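PDB 1YOX: TIGR00266 family protein from Pseudomonas aeruginosa, which is of unknown function but belongs to the AIM24 family, whose eukaryotic members are linked to mitochondrial biogenesis, in the cupin clan. Local coordinates for residues G162-R176 with T212-L225. Numbering follows the deposited sequence.
Sequences GGTLIRRQLNGETLR and TTLKGSGTVWLQSL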
# COMPACT_ATOMS: atom_id res chain seq x y z
N GLY C 162 -4.90 2.53 7.86
CA GLY C 162 -4.72 2.05 6.47
C GLY C 162 -5.17 3.10 5.45
O GLY C 162 -6.26 3.68 5.59
N GLY C 163 -4.36 3.32 4.42
CA GLY C 163 -4.67 4.37 3.45
C GLY C 163 -4.44 5.71 4.12
O GLY C 163 -3.37 5.93 4.68
N THR C 164 -5.41 6.61 4.07
CA THR C 164 -5.31 7.86 4.87
C THR C 164 -6.12 7.86 6.13
O THR C 164 -7.16 7.20 6.20
CB THR C 164 -5.73 9.14 4.12
OG1 THR C 164 -6.51 8.80 2.94
CG2 THR C 164 -4.48 9.93 3.77
N LEU C 165 -5.64 8.64 7.10
CA LEU C 165 -6.32 8.86 8.36
C LEU C 165 -7.30 10.02 8.21
O LEU C 165 -6.94 11.10 7.72
CB LEU C 165 -5.29 9.18 9.45
CG LEU C 165 -5.66 9.57 10.90
CD1 LEU C 165 -5.89 11.06 11.02
CD2 LEU C 165 -6.82 8.78 11.55
N ILE C 166 -8.53 9.77 8.60
CA ILE C 166 -9.55 10.80 8.66
C ILE C 166 -9.87 11.01 10.13
O ILE C 166 -10.44 10.15 10.78
CB ILE C 166 -10.85 10.41 7.88
CG1 ILE C 166 -10.56 9.45 6.71
CG2 ILE C 166 -11.61 11.67 7.42
CD1 ILE C 166 -10.00 10.09 5.44
N ARG C 167 -9.46 12.16 10.65
CA ARG C 167 -9.73 12.52 12.04
C ARG C 167 -10.97 13.40 12.10
O ARG C 167 -11.10 14.35 11.32
CB ARG C 167 -8.53 13.22 12.67
CG ARG C 167 -8.65 13.44 14.16
CD ARG C 167 -8.16 14.83 14.51
NE ARG C 167 -6.88 14.85 15.19
CZ ARG C 167 -6.72 15.19 16.47
NH1 ARG C 167 -7.76 15.56 17.21
NH2 ARG C 167 -5.50 15.17 17.01
N ARG C 168 -11.89 13.08 13.01
CA ARG C 168 -13.15 13.80 13.11
C ARG C 168 -13.53 14.03 14.56
O ARG C 168 -13.45 13.12 15.39
CB ARG C 168 -14.26 13.04 12.39
CG ARG C 168 -14.19 13.18 10.88
CD ARG C 168 -15.33 12.50 10.16
NE ARG C 168 -15.56 13.16 8.86
CZ ARG C 168 -16.62 13.90 8.56
NH1 ARG C 168 -17.61 14.07 9.45
NH2 ARG C 168 -16.71 14.46 7.36
N GLN C 169 -13.93 15.26 14.85
CA GLN C 169 -14.52 15.63 16.15
C GLN C 169 -16.03 15.55 15.99
O GLN C 169 -16.58 16.06 15.02
CB GLN C 169 -14.11 17.05 16.53
CG GLN C 169 -12.75 17.48 15.98
CD GLN C 169 -11.58 16.74 16.62
OE1 GLN C 169 -11.66 16.31 17.77
NE2 GLN C 169 -10.49 16.60 15.87
N LEU C 170 -16.71 14.93 16.95
CA LEU C 170 -18.15 14.73 16.79
C LEU C 170 -19.10 15.88 17.20
O LEU C 170 -19.91 16.32 16.39
CB LEU C 170 -18.61 13.37 17.34
CG LEU C 170 -18.42 12.17 16.41
CD1 LEU C 170 -19.40 11.07 16.79
CD2 LEU C 170 -18.59 12.54 14.94
N ASN C 171 -19.00 16.37 18.44
CA ASN C 171 -19.91 17.45 18.92
C ASN C 171 -21.42 17.10 18.81
O ASN C 171 -22.15 17.72 18.04
CB ASN C 171 -19.65 18.79 18.19
CG ASN C 171 -18.25 19.35 18.45
OD1 ASN C 171 -17.82 19.48 19.61
ND2 ASN C 171 -17.53 19.70 17.37
N GLY C 172 -21.87 16.11 19.59
CA GLY C 172 -23.26 15.65 19.49
C GLY C 172 -23.75 15.56 18.05
O GLY C 172 -24.63 16.31 17.63
N GLU C 173 -23.14 14.66 17.29
CA GLU C 173 -23.52 14.39 15.90
C GLU C 173 -23.61 12.87 15.71
O GLU C 173 -23.18 12.11 16.60
CB GLU C 173 -22.51 15.04 14.92
CG GLU C 173 -22.62 16.57 14.84
CD GLU C 173 -21.52 17.25 14.00
OE1 GLU C 173 -21.60 17.20 12.75
OE2 GLU C 173 -20.61 17.89 14.58
N THR C 174 -24.18 12.43 14.60
CA THR C 174 -24.15 11.00 14.26
C THR C 174 -23.29 10.70 13.03
O THR C 174 -23.47 11.28 11.95
CB THR C 174 -25.55 10.36 14.16
OG1 THR C 174 -25.93 9.84 15.44
CG2 THR C 174 -25.58 9.22 13.13
N LEU C 175 -22.32 9.81 13.21
CA LEU C 175 -21.48 9.37 12.11
C LEU C 175 -21.73 7.88 11.86
O LEU C 175 -21.68 7.07 12.79
CB LEU C 175 -20.01 9.70 12.37
CG LEU C 175 -19.00 9.62 11.21
CD1 LEU C 175 -19.42 10.40 9.97
CD2 LEU C 175 -17.62 10.05 11.65
N ARG C 176 -22.06 7.55 10.62
CA ARG C 176 -22.15 6.17 10.18
C ARG C 176 -20.90 5.83 9.36
O ARG C 176 -20.52 6.55 8.43
CB ARG C 176 -23.42 5.91 9.37
CG ARG C 176 -24.70 5.59 10.22
CD ARG C 176 -25.99 5.75 9.37
NE ARG C 176 -26.03 7.06 8.71
CZ ARG C 176 -26.58 7.31 7.52
NH1 ARG C 176 -27.16 6.32 6.83
NH2 ARG C 176 -26.53 8.54 7.02
N THR C 212 -21.24 0.80 11.35
CA THR C 212 -21.02 1.20 12.74
C THR C 212 -21.53 2.64 12.91
O THR C 212 -21.10 3.55 12.19
CB THR C 212 -19.52 1.05 13.17
OG1 THR C 212 -19.19 -0.34 13.21
CG2 THR C 212 -19.26 1.67 14.56
N THR C 213 -22.50 2.79 13.81
CA THR C 213 -23.06 4.10 14.11
C THR C 213 -22.41 4.66 15.35
O THR C 213 -22.45 4.03 16.42
CB THR C 213 -24.56 4.05 14.30
OG1 THR C 213 -25.16 3.47 13.15
CG2 THR C 213 -25.14 5.46 14.51
N LEU C 214 -21.81 5.83 15.18
CA LEU C 214 -21.18 6.59 16.25
C LEU C 214 -22.03 7.78 16.66
O LEU C 214 -22.53 8.51 15.80
CB LEU C 214 -19.80 7.08 15.80
CG LEU C 214 -18.74 6.01 15.53
CD1 LEU C 214 -17.40 6.65 15.20
CD2 LEU C 214 -18.58 5.10 16.71
N LYS C 215 -22.19 8.00 17.96
CA LYS C 215 -22.99 9.15 18.41
C LYS C 215 -22.46 9.74 19.72
O LYS C 215 -22.25 9.00 20.69
CB LYS C 215 -24.47 8.77 18.51
CG LYS C 215 -24.80 7.75 19.60
CD LYS C 215 -26.17 7.05 19.38
CE LYS C 215 -26.14 5.96 18.27
NZ LYS C 215 -25.02 4.94 18.41
N GLY C 216 -22.25 11.05 19.74
CA GLY C 216 -21.81 11.72 20.97
C GLY C 216 -20.70 12.75 20.84
O GLY C 216 -20.70 13.59 19.95
N SER C 217 -19.73 12.65 21.74
CA SER C 217 -18.74 13.69 21.99
C SER C 217 -17.57 13.85 21.02
O SER C 217 -17.63 14.64 20.06
CB SER C 217 -18.12 13.45 23.38
OG SER C 217 -17.15 12.41 23.32
N GLY C 218 -16.52 13.07 21.29
CA GLY C 218 -15.15 13.48 21.05
C GLY C 218 -14.54 13.35 19.69
O GLY C 218 -15.00 13.93 18.72
N THR C 219 -13.43 12.61 19.65
CA THR C 219 -12.63 12.46 18.45
C THR C 219 -12.80 11.05 17.91
O THR C 219 -12.84 10.08 18.66
CB THR C 219 -11.14 12.72 18.75
OG1 THR C 219 -11.05 13.87 19.60
CG2 THR C 219 -10.36 13.01 17.47
N VAL C 220 -12.94 10.97 16.60
CA VAL C 220 -12.91 9.70 15.91
C VAL C 220 -11.73 9.69 14.97
O VAL C 220 -11.44 10.70 14.29
CB VAL C 220 -14.17 9.45 15.05
CG1 VAL C 220 -14.16 8.01 14.54
CG2 VAL C 220 -15.45 9.69 15.84
N TRP C 221 -11.08 8.53 14.91
CA TRP C 221 -10.03 8.28 13.92
C TRP C 221 -10.47 7.19 12.93
O TRP C 221 -10.77 6.07 13.31
CB TRP C 221 -8.72 7.95 14.62
CG TRP C 221 -8.56 8.71 15.93
CD1 TRP C 221 -9.39 8.66 17.04
CD2 TRP C 221 -7.53 9.61 16.26
NE1 TRP C 221 -8.93 9.49 18.03
CE2 TRP C 221 -7.79 10.08 17.58
CE3 TRP C 221 -6.42 10.09 15.57
CZ2 TRP C 221 -6.96 11.00 18.22
CZ3 TRP C 221 -5.59 11.00 16.21
CH2 TRP C 221 -5.86 11.44 17.52
N LEU C 222 -10.52 7.56 11.65
CA LEU C 222 -11.00 6.67 10.61
C LEU C 222 -9.92 6.42 9.56
O LEU C 222 -9.00 7.20 9.42
CB LEU C 222 -12.25 7.26 9.93
CG LEU C 222 -13.46 7.56 10.82
CD1 LEU C 222 -14.50 8.35 10.05
CD2 LEU C 222 -14.05 6.29 11.41
N GLN C 223 -10.04 5.31 8.83
CA GLN C 223 -9.03 4.93 7.85
C GLN C 223 -9.72 4.65 6.54
O GLN C 223 -10.80 4.01 6.54
CB GLN C 223 -8.24 3.71 8.35
CG GLN C 223 -9.01 2.36 8.38
CD GLN C 223 -8.36 1.33 9.30
OE1 GLN C 223 -9.00 0.80 10.22
NE2 GLN C 223 -7.08 1.09 9.10
N SER C 224 -9.14 5.13 5.44
CA SER C 224 -9.72 4.92 4.12
C SER C 224 -9.55 3.50 3.57
O SER C 224 -10.35 3.07 2.74
CB SER C 224 -9.12 5.91 3.12
OG SER C 224 -7.73 5.68 2.93
N LEU C 225 -8.50 2.79 3.97
CA LEU C 225 -8.22 1.46 3.42
C LEU C 225 -7.89 0.49 4.53
O LEU C 225 -6.73 0.11 4.70
CB LEU C 225 -7.14 1.48 2.33
CG LEU C 225 -6.75 0.11 1.71
CD1 LEU C 225 -7.91 -0.60 1.04
CD2 LEU C 225 -5.60 0.27 0.76
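Two antiparallel strand pairs, 165-169 with 219-223 and 173-176 with 212-216, in which I166-L222 and L175-L214 are hydrogen-bonded pairs, illustrate how a two-stranded ribbon can fold over on itself and contribute two strands to each of the facing sheets of a beta sandwich, consistent with the cupin clan of this family. Within this chain 165-169 and 173-176 are outermost in their sheets, but L175 and R176 also pair with a strand of the second subunit, extending the sheet. Both segments turn together at L170-G172 and G216-G218, where L170 N gives to G218 O (2.7 Å) and N171 N to S217 O (2.7 Å). Inside the fold, CG of L170 lies 3.9 Å from CG2 of V220, and its CD1 reaches CB of L214, crossing that side chain at about a right angle. Further along, CD2 of L175 meets CD1 of L222 at 3.9 Å and so bridges the two layers. On the face opposite I166 and L222, exposed R167, bent at chi2 and chi3, lays its guanidinium beside buried W221, whose CH2 sits over one face, offset toward the rim, 3.8 Å from R167 NH2, the planes 42° apart. At the far end, T164 N donates to S224 OG over 2.7 Å.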